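ESX-1 secretion system protein eccD1 (Mycobacterium tuberculosis, PDB 4KV2) forms part of the ESX-1 type VII secretion system, which delivers virulence factors such as EsxA (ESAT-6) and EsxB (CFP-10) to host cells during infection. Local coordinates at residues A[6-11]-A[75-80]; A[17-22]-A[36-41]; A[63-66]-A[70-73]. All coordinates share one frame; numbering follows the deposited sequence. Where two conformers were deposited one is given.

Contact 1. Residues A[6-11]-A[75-80]; sequences TRVTIL and QSLDDA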
loop_
_atom_site.group_PDB
_atom_site.type_symbol
_atom_site.label_atom_id
_atom_site.label_comp_id
_atom_site.label_asym_id
_atom_site.label_seq_id
_atom_site.Cartn_x
_atom_site.Cartn_y
_atom_site.Cartn_z
ATOM N N THR A 6 -9.807 1.112 -5.321
ATOM C CA THR A 6 -10.713 0.008 -5.555
ATOM C C THR A 6 -10.629 -0.945 -4.363
ATOM O O THR A 6 -9.542 -1.227 -3.828
ATOM C CB THR A 6 -10.386 -0.748 -6.878
ATOM O OG1 THR A 6 -10.526 0.123 -8.007
ATOM C CG2 THR A 6 -11.301 -1.959 -7.091
ATOM N N ARG A 7 -11.790 -1.426 -3.957
ATOM C CA ARG A 7 -11.899 -2.431 -2.907
ATOM C C ARG A 7 -11.732 -3.805 -3.517
ATOM O O ARG A 7 -12.480 -4.172 -4.424
ATOM C CB ARG A 7 -13.272 -2.371 -2.223
ATOM C CG ARG A 7 -13.342 -1.449 -1.020
ATOM C CD ARG A 7 -12.913 -0.054 -1.410
ATOM N NE ARG A 7 -12.948 0.897 -0.306
ATOM C CZ ARG A 7 -12.642 2.171 -0.467
ATOM N NH1 ARG A 7 -12.303 2.598 -1.679
ATOM N NH2 ARG A 7 -12.666 2.997 0.552
ATOM N N VAL A 8 -10.748 -4.549 -3.031
ATOM C CA VAL A 8 -10.568 -5.925 -3.452
ATOM C C VAL A 8 -10.479 -6.807 -2.229
ATOM O O VAL A 8 -10.188 -6.327 -1.129
ATOM C CB VAL A 8 -9.325 -6.138 -4.359
ATOM C CG1 VAL A 8 -9.392 -5.218 -5.574
ATOM C CG2 VAL A 8 -8.046 -5.949 -3.581
ATOM N N THR A 9 -10.785 -8.084 -2.413
ATOM C CA THR A 9 -10.650 -9.055 -1.350
ATOM C C THR A 9 -9.622 -10.068 -1.849
ATOM O O THR A 9 -9.786 -10.630 -2.929
ATOM C CB THR A 9 -11.978 -9.754 -1.087
ATOM O OG1 THR A 9 -12.966 -8.806 -0.632
ATOM C CG2 THR A 9 -11.806 -10.853 -0.061
ATOM N N ILE A 10 -8.585 -10.299 -1.062
ATOM C CA ILE A 10 -7.583 -11.301 -1.370
ATOM C C ILE A 10 -7.943 -12.622 -0.702
ATOM O O ILE A 10 -8.119 -12.672 0.524
ATOM C CB ILE A 10 -6.177 -10.893 -0.846
ATOM C CG1 ILE A 10 -5.780 -9.521 -1.390
ATOM C CG2 ILE A 10 -5.140 -11.967 -1.199
ATOM C CD1 ILE A 10 -5.866 -9.370 -2.903
ATOM N N LEU A 11 -8.044 -13.674 -1.501
ATOM C CA LEU A 11 -8.211 -15.047 -1.005
ATOM C C LEU A 11 -6.857 -15.734 -0.785
ATOM O O LEU A 11 -6.090 -15.868 -1.713
ATOM C CB LEU A 11 -9.008 -15.860 -2.031
ATOM C CG LEU A 11 -9.421 -17.298 -1.669
ATOM C CD1 LEU A 11 -10.232 -17.357 -0.370
ATOM C CD2 LEU A 11 -10.226 -17.854 -2.826
ATOM N N GLN A 75 -0.211 -3.005 -15.893
ATOM C CA GLN A 75 -1.562 -2.476 -15.969
ATOM C C GLN A 75 -2.056 -2.132 -14.573
ATOM O O GLN A 75 -1.560 -2.664 -13.602
ATOM C CB GLN A 75 -2.494 -3.492 -16.634
ATOM C CG GLN A 75 -2.370 -3.516 -18.142
ATOM C CD GLN A 75 -3.308 -4.525 -18.800
ATOM O OE1 GLN A 75 -4.422 -4.813 -18.308
ATOM N NE2 GLN A 75 -2.863 -5.075 -19.919
ATOM N N SER A 76 -3.000 -1.196 -14.504
ATOM C CA SER A 76 -3.707 -0.855 -13.280
ATOM C C SER A 76 -4.889 -1.797 -13.120
ATOM O O SER A 76 -5.299 -2.477 -14.082
ATOM C CB SER A 76 -4.226 0.580 -13.380
ATOM O OG SER A 76 -5.211 0.681 -14.424
ATOM N N LEU A 77 -5.440 -1.856 -11.909
ATOM C CA LEU A 77 -6.710 -2.583 -11.674
ATOM C C LEU A 77 -7.859 -2.103 -12.579
ATOM O O LEU A 77 -8.691 -2.910 -13.023
ATOM C CB LEU A 77 -7.106 -2.477 -10.208
ATOM C CG LEU A 77 -6.176 -3.203 -9.218
ATOM C CD1 LEU A 77 -6.547 -2.778 -7.812
ATOM C CD2 LEU A 77 -6.298 -4.723 -9.332
ATOM N N ASP A 78 -7.905 -0.796 -12.869
ATOM C CA ASP A 78 -8.909 -0.267 -13.799
ATOM C C ASP A 78 -8.706 -0.842 -15.203
ATOM O O ASP A 78 -9.661 -1.286 -15.835
ATOM C CB ASP A 78 -8.833 1.256 -13.908
ATOM C CG ASP A 78 -9.411 1.988 -12.699
ATOM O OD1 ASP A 78 -10.212 1.433 -11.924
ATOM O OD2 ASP A 78 -9.065 3.177 -12.547
ATOM N N ASP A 79 -7.459 -0.808 -15.683
ATOM C CA ASP A 79 -7.089 -1.368 -16.999
ATOM C C ASP A 79 -7.536 -2.825 -17.083
ATOM O O ASP A 79 -8.064 -3.243 -18.098
ATOM C CB ASP A 79 -5.575 -1.349 -17.228
ATOM C CG ASP A 79 -4.990 0.046 -17.384
ATOM O OD1 ASP A 79 -5.702 0.996 -17.800
ATOM O OD2 ASP A 79 -3.772 0.183 -17.094
ATOM N N ALA A 80 -7.341 -3.578 -15.994
ATOM C CA ALA A 80 -7.700 -4.992 -15.957
ATOM C C ALA A 80 -9.175 -5.250 -15.713
ATOM O O ALA A 80 -9.591 -6.412 -15.611
ATOM C CB ALA A 80 -6.870 -5.722 -14.890
HETATM O O HOH W 1 -10.119 -0.854 -10.517
#
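L77 points into the sheet of this ubiquitin-like (beta-grasp) domain and meets T6 and V8 on strand 5-12. The second segment, 75-80, is a short turn in the long connection between strand 62-64 and strand 86-91, and it brings one leucine to the buried side of the sheet.

The apolar contact is made by a single methyl group. CD1 of L77 lies 4.4 Å from CB of T6 and also 4.4 Å from CG1 of V8, two residues farther along the strand. L88 of strand 86-91 and Y30 also pack on L77, so the leucine is enclosed from several directions, and the touch to 6-11 is light.

The polar contact runs through water. OG1 of T6 gives its proton to a water at 2.7 Å, and that water donates to OD1 of D78, also at 2.7 Å. The two oxygens themselves, T6 OG1 and D78 OD1, stay 4.1 Å apart. The threonine hydroxyl sits beside its own backbone N (chi1 -62°), which turns it to the water and sends CG2 the other way. D78 is exposed, and the water bridge lies at the border of the buried leucine contact.

Within 75-80 the turn holds its own shape. An ST motif spans L77: D79 N donates to S76 OG at 3.0 Å, and A80 N reaches S76 O. In return S76 N donates almost straight (176°) to D79 OD2, 3.0 Å away, meeting that oxygen from above the carboxylate plane.

Contact 2. Residues A[17-22]-A[36-41]; sequences TDLVLP and AVLSEV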
loop_
_atom_site.group_PDB
_atom_site.type_symbol
_atom_site.label_atom_id
_atom_site.label_comp_id
_atom_site.label_asym_id
_atom_site.label_seq_id
_atom_site.Cartn_x
_atom_site.Cartn_y
_atom_site.Cartn_z
ATOM N N THR A 17 -9.119 -11.474 2.921
ATOM C CA THR A 17 -8.651 -10.239 3.485
ATOM C C THR A 17 -9.044 -9.052 2.591
ATOM O O THR A 17 -8.587 -8.947 1.450
ATOM C CB THR A 17 -7.122 -10.260 3.685
ATOM O OG1 THR A 17 -6.745 -11.441 4.431
ATOM C CG2 THR A 17 -6.677 -9.045 4.436
ATOM N N ASP A 18 -9.844 -8.130 3.123
ATOM C CA ASP A 18 -10.270 -6.977 2.331
ATOM C C ASP A 18 -9.180 -5.929 2.312
ATOM O O ASP A 18 -8.663 -5.576 3.373
ATOM C CB ASP A 18 -11.572 -6.379 2.863
ATOM C CG ASP A 18 -12.769 -7.300 2.667
ATOM O OD1 ASP A 18 -12.617 -8.401 2.084
ATOM O OD2 ASP A 18 -13.875 -6.927 3.122
ATOM N N LEU A 19 -8.846 -5.433 1.113
ATOM C CA LEU A 19 -7.861 -4.342 0.934
ATOM C C LEU A 19 -8.461 -3.182 0.151
ATOM O O LEU A 19 -9.467 -3.348 -0.542
ATOM C CB LEU A 19 -6.633 -4.827 0.153
ATOM C CG LEU A 19 -5.900 -6.058 0.690
ATOM C CD1 LEU A 19 -4.791 -6.398 -0.297
ATOM C CD2 LEU A 19 -5.333 -5.797 2.089
ATOM N N VAL A 20 -7.823 -2.028 0.264
ATOM C CA VAL A 20 -8.126 -0.853 -0.567
ATOM C C VAL A 20 -6.846 -0.519 -1.327
ATOM O O VAL A 20 -5.851 -0.168 -0.708
ATOM C CB VAL A 20 -8.545 0.351 0.278
ATOM C CG1 VAL A 20 -8.877 1.552 -0.605
ATOM C CG2 VAL A 20 -9.737 0.005 1.165
ATOM N N LEU A 21 -6.889 -0.632 -2.652
ATOM C CA LEU A 21 -5.717 -0.501 -3.477
ATOM C C LEU A 21 -5.901 0.639 -4.458
ATOM O O LEU A 21 -7.017 0.979 -4.802
ATOM C CB LEU A 21 -5.484 -1.798 -4.249
ATOM C CG LEU A 21 -5.254 -3.055 -3.405
ATOM C CD1 LEU A 21 -5.101 -4.285 -4.272
ATOM C CD2 LEU A 21 -4.057 -2.842 -2.495
ATOM N N PRO A 22 -4.794 1.213 -4.932
ATOM C CA PRO A 22 -4.907 2.233 -5.980
ATOM C C PRO A 22 -5.519 1.657 -7.256
ATOM O O PRO A 22 -5.033 0.612 -7.779
ATOM C CB PRO A 22 -3.461 2.631 -6.258
ATOM C CG PRO A 22 -2.645 2.069 -5.153
ATOM C CD PRO A 22 -3.401 0.905 -4.587
ATOM N N ALA A 36 4.032 -8.004 1.330
ATOM C CA ALA A 36 4.695 -7.867 2.611
ATOM C C ALA A 36 3.703 -7.590 3.761
ATOM O O ALA A 36 3.789 -8.176 4.844
ATOM C CB ALA A 36 5.754 -6.803 2.521
ATOM N N VAL A 37 2.749 -6.701 3.487
ATOM C CA VAL A 37 1.676 -6.378 4.446
ATOM C C VAL A 37 0.835 -7.613 4.758
ATOM O O VAL A 37 0.582 -7.913 5.943
ATOM C CB VAL A 37 0.796 -5.221 3.905
ATOM C CG1 VAL A 37 -0.482 -5.079 4.721
ATOM C CG2 VAL A 37 1.598 -3.931 3.896
ATOM N N LEU A 38 0.425 -8.349 3.716
ATOM C CA LEU A 38 -0.444 -9.517 3.914
ATOM C C LEU A 38 0.295 -10.589 4.707
ATOM O O LEU A 38 -0.284 -11.217 5.597
ATOM C CB LEU A 38 -0.924 -10.089 2.595
ATOM C CG LEU A 38 -2.003 -9.278 1.899
ATOM C CD1 LEU A 38 -2.096 -9.720 0.458
ATOM C CD2 LEU A 38 -3.326 -9.507 2.603
ATOM N N SER A 39 1.599 -10.739 4.426
ATOM C CA SER A 39 2.421 -11.659 5.207
ATOM C C SER A 39 2.371 -11.321 6.711
ATOM O O SER A 39 2.316 -12.222 7.549
ATOM C CB SER A 39 3.891 -11.660 4.710
ATOM O OG SER A 39 4.684 -12.592 5.460
ATOM N N GLU A 40 2.409 -10.036 7.059
ATOM C CA GLU A 40 2.379 -9.620 8.476
ATOM C C GLU A 40 0.979 -9.864 9.035
ATOM O O GLU A 40 0.801 -10.430 10.132
ATOM C CB GLU A 40 2.728 -8.134 8.623
ATOM C CG GLU A 40 4.118 -7.750 8.144
ATOM C CD GLU A 40 5.163 -7.728 9.243
ATOM O OE1 GLU A 40 4.808 -7.847 10.432
ATOM O OE2 GLU A 40 6.354 -7.549 8.903
ATOM N N VAL A 41 -0.023 -9.453 8.263
ATOM C CA VAL A 41 -1.426 -9.581 8.695
ATOM C C VAL A 41 -1.750 -11.033 9.007
ATOM O O VAL A 41 -2.415 -11.309 9.990
ATOM C CB VAL A 41 -2.411 -9.012 7.643
ATOM C CG1 VAL A 41 -3.853 -9.372 7.965
ATOM C CG2 VAL A 41 -2.302 -7.506 7.577
#
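L38 on helix 31-41 reaches across to T17 and L19 on strand 15-22, in a helix-on-sheet contact of the ubiquitin-like (beta-grasp) fold. The last turn of the helix supplies the approach, and no hydrogen bond crosses it.

Taken in order, A36 opens the turn with its carbonyl oxygen, which accepts from E40 N; its side chain packs on T29 of the second subunit. V37 points toward the strand, but its CG1 stays 5.6 Å from L19 CD2, and it packs against M3 of the second subunit, probably a residue left over from the expression construct. V37 O in turn receives the backbone bond from V41 N at 2.8 Å.

L38 carries the contact. Its CG lies beside the backbone N, opposite the carbonyl carbon (chi1 -75°), and the branch runs out to the strand, where CD2 makes the nearest approaches. That methyl lies 3.8 Å from T17 CG2 and 4.0 Å from T17 CB, then 4.2 Å from L19 CD2. The L38 and T17 side chains slide past each other in opposite directions. T17 offers CG2 while its OG1 stands beside its own backbone N (chi1 -52°). All three residues are buried, and the atoms that touch are carbons.

S39 makes no contact with the strand and packs on F55, which also covers L38. V41, one turn after V37, again faces the strand; its CG1 comes to 4.5 Å from T17 CG2, with M3 of the second subunit lying against it too.

The last turn of helix 31-41 thus lies against the concave side of the sheet over strand 15-22, an outermost strand within this chain, paired antiparallel with strand 5-12, while earlier turns face F63 of strand 62-64.

Contact 3. Residues A[63-66]-A[70-73]; sequences FARP and PLKL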
loop_
_atom_site.group_PDB
_atom_site.type_symbol
_atom_site.label_atom_id
_atom_site.label_comp_id
_atom_site.label_asym_id
_atom_site.label_seq_id
_atom_site.Cartn_x
_atom_site.Cartn_y
_atom_site.Cartn_z
ATOM N N PHE A 63 -1.109 -10.266 -9.208
ATOM C CA PHE A 63 -2.492 -10.540 -8.843
ATOM C C PHE A 63 -3.129 -11.402 -9.926
ATOM O O PHE A 63 -2.755 -11.318 -11.107
ATOM C CB PHE A 63 -3.296 -9.274 -8.753
ATOM C CG PHE A 63 -2.853 -8.348 -7.657
ATOM C CD1 PHE A 63 -3.233 -8.577 -6.342
ATOM C CD2 PHE A 63 -2.062 -7.238 -7.935
ATOM C CE1 PHE A 63 -2.850 -7.705 -5.331
ATOM C CE2 PHE A 63 -1.671 -6.368 -6.917
ATOM C CZ PHE A 63 -2.078 -6.605 -5.612
ATOM N N ALA A 64 -4.068 -12.234 -9.511
ATOM C CA ALA A 64 -4.822 -13.049 -10.441
ATOM C C ALA A 64 -6.221 -13.248 -9.913
ATOM O O ALA A 64 -6.447 -13.370 -8.699
ATOM C CB ALA A 64 -4.154 -14.398 -10.643
ATOM N N ARG A 65 -7.181 -13.286 -10.816
ATOM C CA ARG A 65 -8.499 -13.767 -10.448
ATOM C C ARG A 65 -8.371 -15.257 -10.119
ATOM O O ARG A 65 -7.552 -15.935 -10.723
ATOM C CB ARG A 65 -9.485 -13.526 -11.576
ATOM C CG ARG A 65 -9.883 -12.064 -11.649
ATOM C CD ARG A 65 -11.021 -11.870 -12.620
ATOM N NE ARG A 65 -11.356 -10.475 -12.841
ATOM C CZ ARG A 65 -10.832 -9.683 -13.774
ATOM N NH1 ARG A 65 -9.904 -10.123 -14.621
ATOM N NH2 ARG A 65 -11.276 -8.427 -13.869
ATOM N N PRO A 66 -9.139 -15.761 -9.135
ATOM C CA PRO A 66 -8.870 -17.142 -8.699
ATOM C C PRO A 66 -8.844 -18.177 -9.812
ATOM O O PRO A 66 -9.805 -18.293 -10.571
ATOM C CB PRO A 66 -10.020 -17.431 -7.724
ATOM C CG PRO A 66 -10.408 -16.092 -7.188
ATOM C CD PRO A 66 -10.226 -15.151 -8.343
ATOM N N PRO A 70 -2.255 -14.740 -14.477
ATOM C CA PRO A 70 -2.074 -13.502 -13.746
ATOM C C PRO A 70 -2.250 -12.247 -14.585
ATOM O O PRO A 70 -1.877 -12.195 -15.764
ATOM C CB PRO A 70 -0.622 -13.592 -13.249
ATOM C CG PRO A 70 0.059 -14.517 -14.181
ATOM C CD PRO A 70 -1.005 -15.510 -14.591
ATOM N N LEU A 71 -2.809 -11.234 -13.947
ATOM C CA LEU A 71 -2.917 -9.910 -14.534
ATOM C C LEU A 71 -1.555 -9.315 -14.823
ATOM O O LEU A 71 -0.620 -9.468 -14.046
ATOM C CB LEU A 71 -3.706 -8.956 -13.605
ATOM C CG LEU A 71 -5.077 -9.472 -13.137
ATOM C CD1 LEU A 71 -5.756 -8.451 -12.219
ATOM C CD2 LEU A 71 -5.946 -9.761 -14.347
ATOM N N LYS A 72 -1.474 -8.612 -15.951
ATOM C CA LYS A 72 -0.265 -7.863 -16.339
ATOM C C LYS A 72 0.109 -6.808 -15.297
ATOM O O LYS A 72 -0.699 -5.926 -14.935
ATOM C CB LYS A 72 -0.445 -7.203 -17.718
ATOM C CG LYS A 72 -0.618 -8.196 -18.858
ATOM C CD LYS A 72 0.704 -8.846 -19.242
ATOM C CE LYS A 72 0.493 -10.122 -20.035
ATOM N NZ LYS A 72 0.108 -9.825 -21.436
ATOM N N LEU A 73 1.350 -6.901 -14.830
ATOM C CA LEU A 73 1.873 -6.009 -13.805
ATOM C C LEU A 73 2.032 -4.562 -14.256
ATOM O O LEU A 73 2.013 -3.643 -13.415
ATOM C CB LEU A 73 3.228 -6.523 -13.300
ATOM C CG LEU A 73 3.148 -7.689 -12.321
ATOM C CD1 LEU A 73 4.484 -8.411 -12.279
ATOM C CD2 LEU A 73 2.740 -7.221 -10.945
HETATM O O HOH W 2 -0.668 -8.274 -11.377
#
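L71 lies against the end of strand 62-64 and is the residue most covered in this contact, with F63 next. Its backbone N donates to F63 O at 2.8 Å. The N-H is bent off the line to the oxygen (145°), yet the nitrogen stands nearly along the C=O axis, at 161°. The leucine side chain crowds the same oxygen: with CG beside its own backbone N (chi1 -52°), both CB and CG of L71 come to 3.6 Å from F63 O. CD1 then reaches CB of F63 at 4.3 Å.

The other half of the backbone pairing is made through water. A water accepts from F63 N at 3.0 Å and donates to L71 O at 2.9 Å, so the two residues are joined by one direct and one bridged bond.

F63 belongs to an outermost strand, within this chain, of the beta-grasp sheet; on the sheet side the strand pairs with 86-91, where the backbone of A64 bonds to T89, while F63 uses its polar backbone atoms on segment 70-73. The phenyl ring leads away from that segment, into the core between sheet and helix, against I31 and T34 of helix 31-41 and L90 of strand 86-91.

R65 crosses L71 at about a right angle. Its chain is extended from CG to NE, and NH1 ends 4.0 Å from CD2 of L71, approached obliquely. The same guanidinium is tied down by NH2, which bonds to A80 O.

P70 lies against A64: its CA is 3.8 Å from CB of A64, and V91 packs on both residues.

All three contacts reach the same mixed sheet. Contacts 1 and 2 share neighbouring strands: V8 O meets L19 N at 2.8 Å and V8 CG2 packs 3.5 Å from L21 CD1, with centres about 12 Å apart. Contact 3 lies closer to contact 1, about 9 Å between centres, and A80 CB packs 4.0 Å from L71 CD1, joining the two loop segments. Contacts 2 and 3 sit on opposite sides of the chain's centre, their centres about 16 Å apart, yet the ring of F63 spans the core: CZ lies 4.0 Å from L21 CD1 and CE1 4.2 Å from I10 CD1. Of the three, contact 2 meets the second subunit.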